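Local coordinates for erythrocyte membrane protein 1 (Plasmodium falciparum, PDB 2YK0) that probably binds host cell-surface receptors as the N-terminal NTS-DBL1-alpha and CIDR-gamma double domain of a parasite adhesin involved in rosetting, at residues 354-359 with 370-375; 469-474 with 568-573; 646-651 with 695-700. The protein carries 8 engineered substitutions. All coordinates share one frame; numbering follows the deposited sequence.

Interaction 1 of 3, residues 354-359 with 370-375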
loop_
_atom_site.group_PDB
_atom_site.type_symbol
_atom_site.label_atom_id
_atom_site.label_comp_id
_atom_site.label_asym_id
_atom_site.label_seq_id
_atom_site.Cartn_x
_atom_site.Cartn_y
_atom_site.Cartn_z
ATOM N N GLY A 354 -21.673 9.628 -4.923
ATOM C CA GLY A 354 -22.115 9.382 -6.286
ATOM C C GLY A 354 -23.353 10.108 -6.737
ATOM O O GLY A 354 -24.374 9.467 -6.925
ATOM N N HIS A 355 -23.286 11.429 -6.922
ATOM C CA HIS A 355 -24.423 12.228 -7.405
ATOM C C HIS A 355 -23.896 13.283 -8.343
ATOM O O HIS A 355 -22.852 13.873 -8.069
ATOM C CB HIS A 355 -25.244 12.886 -6.254
ATOM C CG HIS A 355 -25.882 11.907 -5.322
ATOM N ND1 HIS A 355 -26.918 11.094 -5.727
ATOM C CD2 HIS A 355 -25.569 11.603 -4.044
ATOM C CE1 HIS A 355 -27.190 10.308 -4.700
ATOM N NE2 HIS A 355 -26.416 10.587 -3.656
ATOM N N ASP A 356 -24.600 13.523 -9.452
ATOM C CA ASP A 356 -24.158 14.559 -10.373
ATOM C C ASP A 356 -24.628 15.910 -9.858
ATOM O O ASP A 356 -25.823 16.183 -9.825
ATOM C CB ASP A 356 -24.592 14.282 -11.817
ATOM C CG ASP A 356 -24.311 15.448 -12.749
ATOM O OD1 ASP A 356 -23.121 15.817 -12.904
ATOM O OD2 ASP A 356 -25.279 16.033 -13.271
ATOM N N CYS A 357 -23.668 16.717 -9.388
ATOM C CA CYS A 357 -23.897 18.049 -8.833
ATOM C C CYS A 357 -24.325 19.046 -9.910
ATOM O O CYS A 357 -24.828 20.118 -9.565
ATOM C CB CYS A 357 -22.672 18.548 -8.063
ATOM S SG CYS A 357 -21.828 17.289 -7.065
ATOM N N THR A 358 -24.086 18.719 -11.204
ATOM C CA THR A 358 -24.420 19.599 -12.334
ATOM C C THR A 358 -25.923 19.659 -12.586
ATOM O O THR A 358 -26.429 20.688 -13.039
ATOM C CB THR A 358 -23.621 19.254 -13.597
ATOM O OG1 THR A 358 -24.266 18.210 -14.304
ATOM C CG2 THR A 358 -22.161 18.904 -13.322
ATOM N N GLN A 359 -26.636 18.550 -12.265
ATOM C CA GLN A 359 -28.077 18.370 -12.380
ATOM C C GLN A 359 -28.910 19.539 -11.838
ATOM O O GLN A 359 -28.568 20.143 -10.816
ATOM C CB GLN A 359 -28.509 17.066 -11.694
ATOM C CG GLN A 359 -28.467 15.838 -12.592
ATOM C CD GLN A 359 -29.413 15.971 -13.751
ATOM O OE1 GLN A 359 -29.004 16.291 -14.870
ATOM N NE2 GLN A 359 -30.709 15.821 -13.491
ATOM N N ASP A 370 -32.261 6.416 -7.524
ATOM C CA ASP A 370 -30.972 5.734 -7.669
ATOM C C ASP A 370 -29.881 6.772 -7.925
ATOM O O ASP A 370 -30.180 7.927 -8.260
ATOM C CB ASP A 370 -30.988 4.688 -8.806
ATOM C CG ASP A 370 -30.306 3.372 -8.436
ATOM O OD1 ASP A 370 -29.351 3.398 -7.597
ATOM O OD2 ASP A 370 -30.710 2.316 -8.987
ATOM N N LEU A 371 -28.622 6.381 -7.753
ATOM C CA LEU A 371 -27.590 7.363 -7.964
ATOM C C LEU A 371 -27.014 7.469 -9.354
ATOM O O LEU A 371 -26.645 6.468 -9.982
ATOM C CB LEU A 371 -26.537 7.455 -6.845
ATOM C CG LEU A 371 -26.048 6.201 -6.125
ATOM C CD1 LEU A 371 -24.579 6.325 -5.788
ATOM C CD2 LEU A 371 -26.839 5.965 -4.850
ATOM N N ASP A 372 -27.008 8.723 -9.842
ATOM C CA ASP A 372 -26.395 9.209 -11.081
ATOM C C ASP A 372 -24.946 9.412 -10.675
ATOM O O ASP A 372 -24.700 9.678 -9.499
ATOM C CB ASP A 372 -27.009 10.561 -11.497
ATOM C CG ASP A 372 -27.174 11.595 -10.391
ATOM O OD1 ASP A 372 -27.211 11.201 -9.213
ATOM O OD2 ASP A 372 -27.284 12.800 -10.712
ATOM N N CYS A 373 -23.988 9.259 -11.586
ATOM C CA CYS A 373 -22.555 9.386 -11.261
ATOM C C CYS A 373 -22.004 8.379 -10.186
ATOM O O CYS A 373 -21.162 8.783 -9.387
ATOM C CB CYS A 373 -22.185 10.836 -10.938
ATOM S SG CYS A 373 -20.448 11.239 -11.260
ATOM N N PRO A 374 -22.402 7.063 -10.172
ATOM C CA PRO A 374 -21.880 6.149 -9.141
ATOM C C PRO A 374 -20.420 5.752 -9.300
ATOM O O PRO A 374 -19.865 5.202 -8.353
ATOM C CB PRO A 374 -22.793 4.932 -9.249
ATOM C CG PRO A 374 -23.223 4.923 -10.629
ATOM C CD PRO A 374 -23.377 6.355 -11.028
ATOM N N ARG A 375 -19.811 6.026 -10.479
ATOM C CA ARG A 375 -18.400 5.763 -10.802
ATOM C C ARG A 375 -17.502 6.613 -9.925
ATOM O O ARG A 375 -16.412 6.168 -9.594
ATOM C CB ARG A 375 -18.110 6.059 -12.284
ATOM C CG ARG A 375 -18.149 4.833 -13.204
ATOM C CD ARG A 375 -18.490 5.184 -14.647
ATOM N NE ARG A 375 -17.739 6.343 -15.143
ATOM C CZ ARG A 375 -18.237 7.279 -15.950
ATOM N NH1 ARG A 375 -19.498 7.203 -16.370
ATOM N NH2 ARG A 375 -17.481 8.297 -16.341
#
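D372 reaches across to H355 and D356 through both oxygens of its carboxylate. From CB the chain turns at once: chi1 of 45° sets CG between the backbone N and the carbonyl carbon and directs the group at the opposite backbone, where D372 CG lies 3.4 Å from D356 N. D372 OD1, at the edge of the imidazole near its plane, takes a weak hydrogen bond from H355 ND1 (3.5 Å), with carboxylate and ring planes 55° apart. D372 OD2 accepts a second weak bond, from D356 N (3.1 Å, 149°), and also meets D356 CB and, at 3.8 Å, Q359 CG. The carboxylate of D356 itself turns away, and its OD2 accepts from T358 OG1 through the syn lone pair. L371 CB lies obliquely against the same imidazole, 3.6 Å from H355 CE1. The contact thus closes a loop of the DBL C-terminal subdomain, which runs between strand 348-349 and helix 374-410. Disulfides tie C373 to C350 and C357 to C473, while C357 also bonds through its backbone to Y349 of strand 348-349 and V478 of strand 478-480. Helix 575-601 lies alongside, its K576 touching H355 and its E580 touching L371.

Interaction 2 of 3, residues 469-474 with 568-573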
loop_
_atom_site.group_PDB
_atom_site.type_symbol
_atom_site.label_atom_id
_atom_site.label_comp_id
_atom_site.label_asym_id
_atom_site.label_seq_id
_atom_site.Cartn_x
_atom_site.Cartn_y
_atom_site.Cartn_z
ATOM N N TYR A 469 -11.916 15.925 -4.058
ATOM C CA TYR A 469 -12.878 15.656 -5.120
ATOM C C TYR A 469 -13.993 14.729 -4.654
ATOM O O TYR A 469 -15.080 14.733 -5.241
ATOM C CB TYR A 469 -12.168 15.128 -6.381
ATOM C CG TYR A 469 -11.096 16.077 -6.865
ATOM C CD1 TYR A 469 -11.392 17.406 -7.153
ATOM C CD2 TYR A 469 -9.771 15.668 -6.966
ATOM C CE1 TYR A 469 -10.398 18.302 -7.539
ATOM C CE2 TYR A 469 -8.767 16.554 -7.357
ATOM C CZ TYR A 469 -9.086 17.870 -7.650
ATOM O OH TYR A 469 -8.106 18.753 -8.042
ATOM N N CYS A 470 -13.752 14.006 -3.548
ATOM C CA CYS A 470 -14.690 13.050 -2.958
ATOM C C CYS A 470 -15.611 13.606 -1.859
ATOM O O CYS A 470 -16.089 12.861 -0.986
ATOM C CB CYS A 470 -13.947 11.799 -2.512
ATOM S SG CYS A 470 -13.096 10.959 -3.864
ATOM N N LYS A 471 -15.883 14.917 -1.938
ATOM C CA LYS A 471 -16.768 15.641 -1.033
ATOM C C LYS A 471 -18.190 15.602 -1.597
ATOM O O LYS A 471 -18.353 15.559 -2.819
ATOM C CB LYS A 471 -16.310 17.103 -0.942
ATOM C CG LYS A 471 -15.192 17.342 0.051
ATOM C CD LYS A 471 -15.125 18.805 0.481
ATOM C CE LYS A 471 -14.603 19.755 -0.576
ATOM N NZ LYS A 471 -14.621 21.160 -0.091
ATOM N N THR A 472 -19.213 15.679 -0.722
ATOM C CA THR A 472 -20.637 15.705 -1.109
ATOM C C THR A 472 -20.930 16.890 -2.051
ATOM O O THR A 472 -20.157 17.863 -2.079
ATOM C CB THR A 472 -21.572 15.722 0.135
ATOM O OG1 THR A 472 -22.914 15.454 -0.281
ATOM C CG2 THR A 472 -21.557 17.059 0.878
ATOM N N CYS A 473 -22.038 16.807 -2.821
ATOM C CA CYS A 473 -22.452 17.883 -3.723
ATOM C C CYS A 473 -22.802 19.097 -2.903
ATOM O O CYS A 473 -23.484 18.943 -1.884
ATOM C CB CYS A 473 -23.651 17.462 -4.572
ATOM S SG CYS A 473 -23.263 16.357 -5.943
ATOM N N PRO A 474 -22.457 20.317 -3.370
ATOM C CA PRO A 474 -22.952 21.521 -2.686
ATOM C C PRO A 474 -24.476 21.409 -2.730
ATOM O O PRO A 474 -25.009 21.196 -3.821
ATOM C CB PRO A 474 -22.450 22.666 -3.576
ATOM C CG PRO A 474 -21.399 22.076 -4.423
ATOM C CD PRO A 474 -21.726 20.656 -4.605
ATOM N N ASP A 568 -13.193 15.248 9.515
ATOM C CA ASP A 568 -14.513 15.039 8.894
ATOM C C ASP A 568 -14.502 15.709 7.530
ATOM O O ASP A 568 -13.947 16.803 7.386
ATOM C CB ASP A 568 -15.640 15.621 9.764
ATOM C CG ASP A 568 -15.658 15.137 11.209
ATOM O OD1 ASP A 568 -15.903 13.925 11.432
ATOM O OD2 ASP A 568 -15.490 15.979 12.119
ATOM N N ILE A 569 -15.089 15.053 6.524
ATOM C CA ILE A 569 -15.080 15.541 5.138
ATOM C C ILE A 569 -15.951 16.776 4.902
ATOM O O ILE A 569 -15.449 17.801 4.419
ATOM C CB ILE A 569 -15.366 14.424 4.083
ATOM C CG1 ILE A 569 -15.131 12.989 4.614
ATOM C CG2 ILE A 569 -14.597 14.676 2.792
ATOM C CD1 ILE A 569 -16.388 12.292 5.228
ATOM N N ASP A 570 -17.259 16.664 5.244
ATOM C CA ASP A 570 -18.285 17.682 4.996
ATOM C C ASP A 570 -19.034 18.097 6.248
ATOM O O ASP A 570 -19.365 17.246 7.085
ATOM C CB ASP A 570 -19.301 17.154 3.961
ATOM C CG ASP A 570 -18.715 16.285 2.855
ATOM O OD1 ASP A 570 -18.226 16.853 1.852
ATOM O OD2 ASP A 570 -18.759 15.032 2.988
ATOM N N LYS A 571 -19.352 19.401 6.347
ATOM C CA LYS A 571 -20.096 19.961 7.477
ATOM C C LYS A 571 -21.600 19.700 7.334
ATOM O O LYS A 571 -22.255 19.367 8.324
ATOM C CB LYS A 571 -19.793 21.458 7.622
ATOM C CG LYS A 571 -20.359 22.124 8.882
ATOM C CD LYS A 571 -19.665 23.464 9.231
ATOM C CE LYS A 571 -19.810 24.593 8.220
ATOM N NZ LYS A 571 -18.765 24.550 7.152
ATOM N N HIS A 572 -22.133 19.846 6.098
ATOM C CA HIS A 572 -23.539 19.600 5.760
ATOM C C HIS A 572 -23.680 18.513 4.687
ATOM O O HIS A 572 -22.974 18.530 3.667
ATOM C CB HIS A 572 -24.238 20.874 5.266
ATOM C CG HIS A 572 -24.047 22.061 6.146
ATOM N ND1 HIS A 572 -24.682 22.156 7.376
ATOM C CD2 HIS A 572 -23.316 23.181 5.935
ATOM C CE1 HIS A 572 -24.298 23.319 7.884
ATOM N NE2 HIS A 572 -23.481 23.975 7.050
ATOM N N ILE A 573 -24.600 17.565 4.938
ATOM C CA ILE A 573 -24.955 16.465 4.036
ATOM C C ILE A 573 -26.492 16.352 3.944
ATOM O O ILE A 573 -27.185 17.007 4.716
ATOM C CB ILE A 573 -24.253 15.119 4.401
ATOM C CG1 ILE A 573 -24.851 14.440 5.656
ATOM C CG2 ILE A 573 -22.729 15.255 4.441
ATOM C CD1 ILE A 573 -24.333 13.066 5.930
#
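T472 lays its methyl CG2 against the carboxylate of D570, 3.5 Å from D570 CG, and the two side chains meet at a slant. T472 CG2 also reaches the start of strand 572-574, 3.5 Å from H572 O and, more loosely, beside I573 CG2. A chi1 of -168° swings OG1 opposite the backbone N, toward D353 and a weak hydrogen bond, and leaves the methyl facing D570. The hydrogen bond that joins the segments runs from T472 N to D570 OD1 at 3.0 Å and is bent, with 147° at the hydrogen. Its donor comes from above the carboxylate, 43° out of the plane. Beside it, the aliphatic part of K471 runs past the same oxygen, K471 CB at 3.4 Å from D570 OD1, and K471 CG meets I569 CG2 at 3.9 Å as the two side chains pass one another antiparallel. The amine of K471 extends off the contact, and NZ stays clear of D570. The contact joins a disulfide-bonded loop, fastened through C470 to C380, to an edge strand, 572-574, of the four-stranded antiparallel sheet that belongs to the CIDR-gamma part, and to the turn leading into it. T472 also touches V577 of helix 575-601, which follows that strand. The stronger polar partner of D570 is R581 of the same helix, whose NH2 forms a salt bridge with OD2. One buried carboxylate therefore divides its oxygens between a backbone N-H of the loop and a guanidinium of the helix. With both partners in place the group is likely to stay ionised and fixed in rotation, a polar joint flanked by methyl and methylene groups.

Interaction 3 of 3, residues 646-651 with 695-700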
loop_
_atom_site.group_PDB
_atom_site.type_symbol
_atom_site.label_atom_id
_atom_site.label_comp_id
_atom_site.label_asym_id
_atom_site.label_seq_id
_atom_site.Cartn_x
_atom_site.Cartn_y
_atom_site.Cartn_z
ATOM N N ASP A 646 -41.328 3.069 2.132
ATOM C CA ASP A 646 -41.035 3.104 3.550
ATOM C C ASP A 646 -39.559 2.696 3.765
ATOM O O ASP A 646 -38.883 2.272 2.813
ATOM C CB ASP A 646 -42.005 2.167 4.289
ATOM C CG ASP A 646 -41.904 0.685 3.955
ATOM O OD1 ASP A 646 -41.329 0.347 2.897
ATOM O OD2 ASP A 646 -42.446 -0.134 4.727
ATOM N N ILE A 647 -39.054 2.832 5.005
ATOM C CA ILE A 647 -37.662 2.518 5.289
ATOM C C ILE A 647 -37.288 1.048 5.070
ATOM O O ILE A 647 -36.191 0.790 4.593
ATOM C CB ILE A 647 -37.129 3.194 6.579
ATOM C CG1 ILE A 647 -35.586 3.198 6.641
ATOM C CG2 ILE A 647 -37.801 2.663 7.854
ATOM C CD1 ILE A 647 -34.980 4.295 7.424
ATOM N N ALA A 648 -38.214 0.102 5.305
ATOM C CA ALA A 648 -37.935 -1.315 5.075
ATOM C C ALA A 648 -37.532 -1.575 3.599
ATOM O O ALA A 648 -36.587 -2.342 3.322
ATOM C CB ALA A 648 -39.143 -2.140 5.460
ATOM N N PHE A 649 -38.222 -0.867 2.669
ATOM C CA PHE A 649 -37.994 -0.894 1.221
ATOM C C PHE A 649 -36.713 -0.121 0.842
ATOM O O PHE A 649 -36.010 -0.545 -0.091
ATOM C CB PHE A 649 -39.232 -0.362 0.464
ATOM C CG PHE A 649 -39.154 -0.286 -1.051
ATOM C CD1 PHE A 649 -39.041 -1.439 -1.820
ATOM C CD2 PHE A 649 -39.248 0.939 -1.710
ATOM C CE1 PHE A 649 -38.969 -1.361 -3.209
ATOM C CE2 PHE A 649 -39.188 1.011 -3.103
ATOM C CZ PHE A 649 -39.039 -0.135 -3.840
ATOM N N LYS A 650 -36.391 0.989 1.576
ATOM C CA LYS A 650 -35.172 1.772 1.315
ATOM C C LYS A 650 -33.951 0.937 1.616
ATOM O O LYS A 650 -32.946 1.022 0.912
ATOM C CB LYS A 650 -35.150 3.098 2.116
ATOM C CG LYS A 650 -33.885 3.969 1.944
ATOM C CD LYS A 650 -33.586 4.354 0.488
ATOM C CE LYS A 650 -32.123 4.634 0.265
ATOM N NZ LYS A 650 -31.690 4.204 -1.095
ATOM N N VAL A 651 -34.055 0.129 2.676
ATOM C CA VAL A 651 -33.009 -0.774 3.162
ATOM C C VAL A 651 -32.795 -1.890 2.118
ATOM O O VAL A 651 -31.644 -2.175 1.791
ATOM C CB VAL A 651 -33.320 -1.267 4.604
ATOM C CG1 VAL A 651 -32.327 -2.315 5.079
ATOM C CG2 VAL A 651 -33.324 -0.099 5.574
ATOM N N LYS A 695 -43.835 -4.070 8.829
ATOM C CA LYS A 695 -42.788 -5.066 8.607
ATOM C C LYS A 695 -41.400 -4.609 9.095
ATOM O O LYS A 695 -41.001 -3.454 8.896
ATOM C CB LYS A 695 -42.753 -5.454 7.115
ATOM C CG LYS A 695 -42.127 -6.818 6.805
ATOM C CD LYS A 695 -42.711 -7.472 5.546
ATOM C CE LYS A 695 -42.264 -6.874 4.233
ATOM N NZ LYS A 695 -43.044 -7.406 3.082
ATOM N N LYS A 696 -40.675 -5.542 9.736
ATOM C CA LYS A 696 -39.319 -5.353 10.249
ATOM C C LYS A 696 -38.341 -5.160 9.090
ATOM O O LYS A 696 -38.401 -5.896 8.097
ATOM C CB LYS A 696 -38.883 -6.571 11.083
ATOM C CG LYS A 696 -39.356 -6.556 12.532
ATOM C CD LYS A 696 -39.705 -7.953 13.050
ATOM C CE LYS A 696 -38.544 -8.664 13.708
ATOM N NZ LYS A 696 -38.912 -10.034 14.154
ATOM N N ASP A 697 -37.450 -4.165 9.219
ATOM C CA ASP A 697 -36.417 -3.848 8.233
ATOM C C ASP A 697 -35.263 -4.835 8.358
ATOM O O ASP A 697 -35.138 -5.507 9.391
ATOM C CB ASP A 697 -35.840 -2.446 8.458
ATOM C CG ASP A 697 -36.813 -1.356 8.827
ATOM O OD1 ASP A 697 -37.359 -1.405 9.953
ATOM O OD2 ASP A 697 -36.879 -0.360 8.089
ATOM N N ILE A 698 -34.379 -4.865 7.330
ATOM C CA ILE A 698 -33.208 -5.742 7.319
ATOM C C ILE A 698 -32.256 -5.446 8.475
ATOM O O ILE A 698 -31.768 -6.379 9.117
ATOM C CB ILE A 698 -32.515 -5.899 5.935
ATOM C CG1 ILE A 698 -33.568 -5.921 4.789
ATOM C CG2 ILE A 698 -31.636 -7.177 5.922
ATOM C CD1 ILE A 698 -33.083 -5.520 3.435
ATOM N N VAL A 699 -32.073 -4.146 8.790
ATOM C CA VAL A 699 -31.217 -3.697 9.896
ATOM C C VAL A 699 -31.722 -4.303 11.219
ATOM O O VAL A 699 -30.984 -5.077 11.829
ATOM C CB VAL A 699 -31.036 -2.154 9.949
ATOM C CG1 VAL A 699 -30.009 -1.748 11.001
ATOM C CG2 VAL A 699 -30.658 -1.589 8.587
ATOM N N THR A 700 -33.000 -4.035 11.593
ATOM C CA THR A 700 -33.601 -4.615 12.796
ATOM C C THR A 700 -33.516 -6.147 12.834
ATOM O O THR A 700 -33.054 -6.683 13.826
ATOM C CB THR A 700 -34.951 -3.985 13.227
ATOM O OG1 THR A 700 -35.805 -5.014 13.711
ATOM C CG2 THR A 700 -35.677 -3.296 12.130
#
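V651 CG1 packs 3.7 Å from I698 CD1 and 4.0 Å from V699 CG2, the apolar share of the contact. V651 and I698 lie alongside, pointing opposite ways, and a chi1 of 174° makes CG1 the valine branch that touches both partners. The two segments are the N-terminal ends of helices 647-657 and 698-716, set against each other in the helical CIDR-gamma part, a DBL-related fold. V699 also touches W582, L583 and F586 of helix 575-601 and, with D697, W629 of helix 611-636, so the contact is buried among long helices. On the polar side, D697 OD2 lies beside the I647 CG2 methyl and 3.1 Å from A648 N, at an angle too poor for a hydrogen bond. D697 occupies the N-cap position of its own helix yet makes no capping bond there; its carboxylate faces the start of helix 647-657 instead, where the helix end may favour its negative charge electrostatically, and its OD1 makes a long, weak ion pair with K633 of helix 611-636. Helix 647-657 has its own N-cap, D646, whose OD1 accepts a weak bond from F649 N (3.3 Å).

The three contacts come in sequence along the chain without overlap, and all lie on the same side of the chain's centre. Interactions 1 and 2 have centres about 14 Å apart and are joined covalently, C357 SG to C473 SG at 2.0 Å. Interaction 3 is separate, its centre about 24 Å from that of interaction 1 and about 26 Å from that of interaction 2. Helix 575-601 borders all three: its E580 touches L371 of interaction 1 and bridges to K650 of interaction 3, while R581 serves interaction 2. Interaction 1 lies within the DBL C-terminal subdomain; interaction 2 sets the neighbouring disulfide-bonded loop on the edge of the CIDR-gamma sheet; interaction 3 lies within CIDR-gamma, consistent with a closely joined double domain.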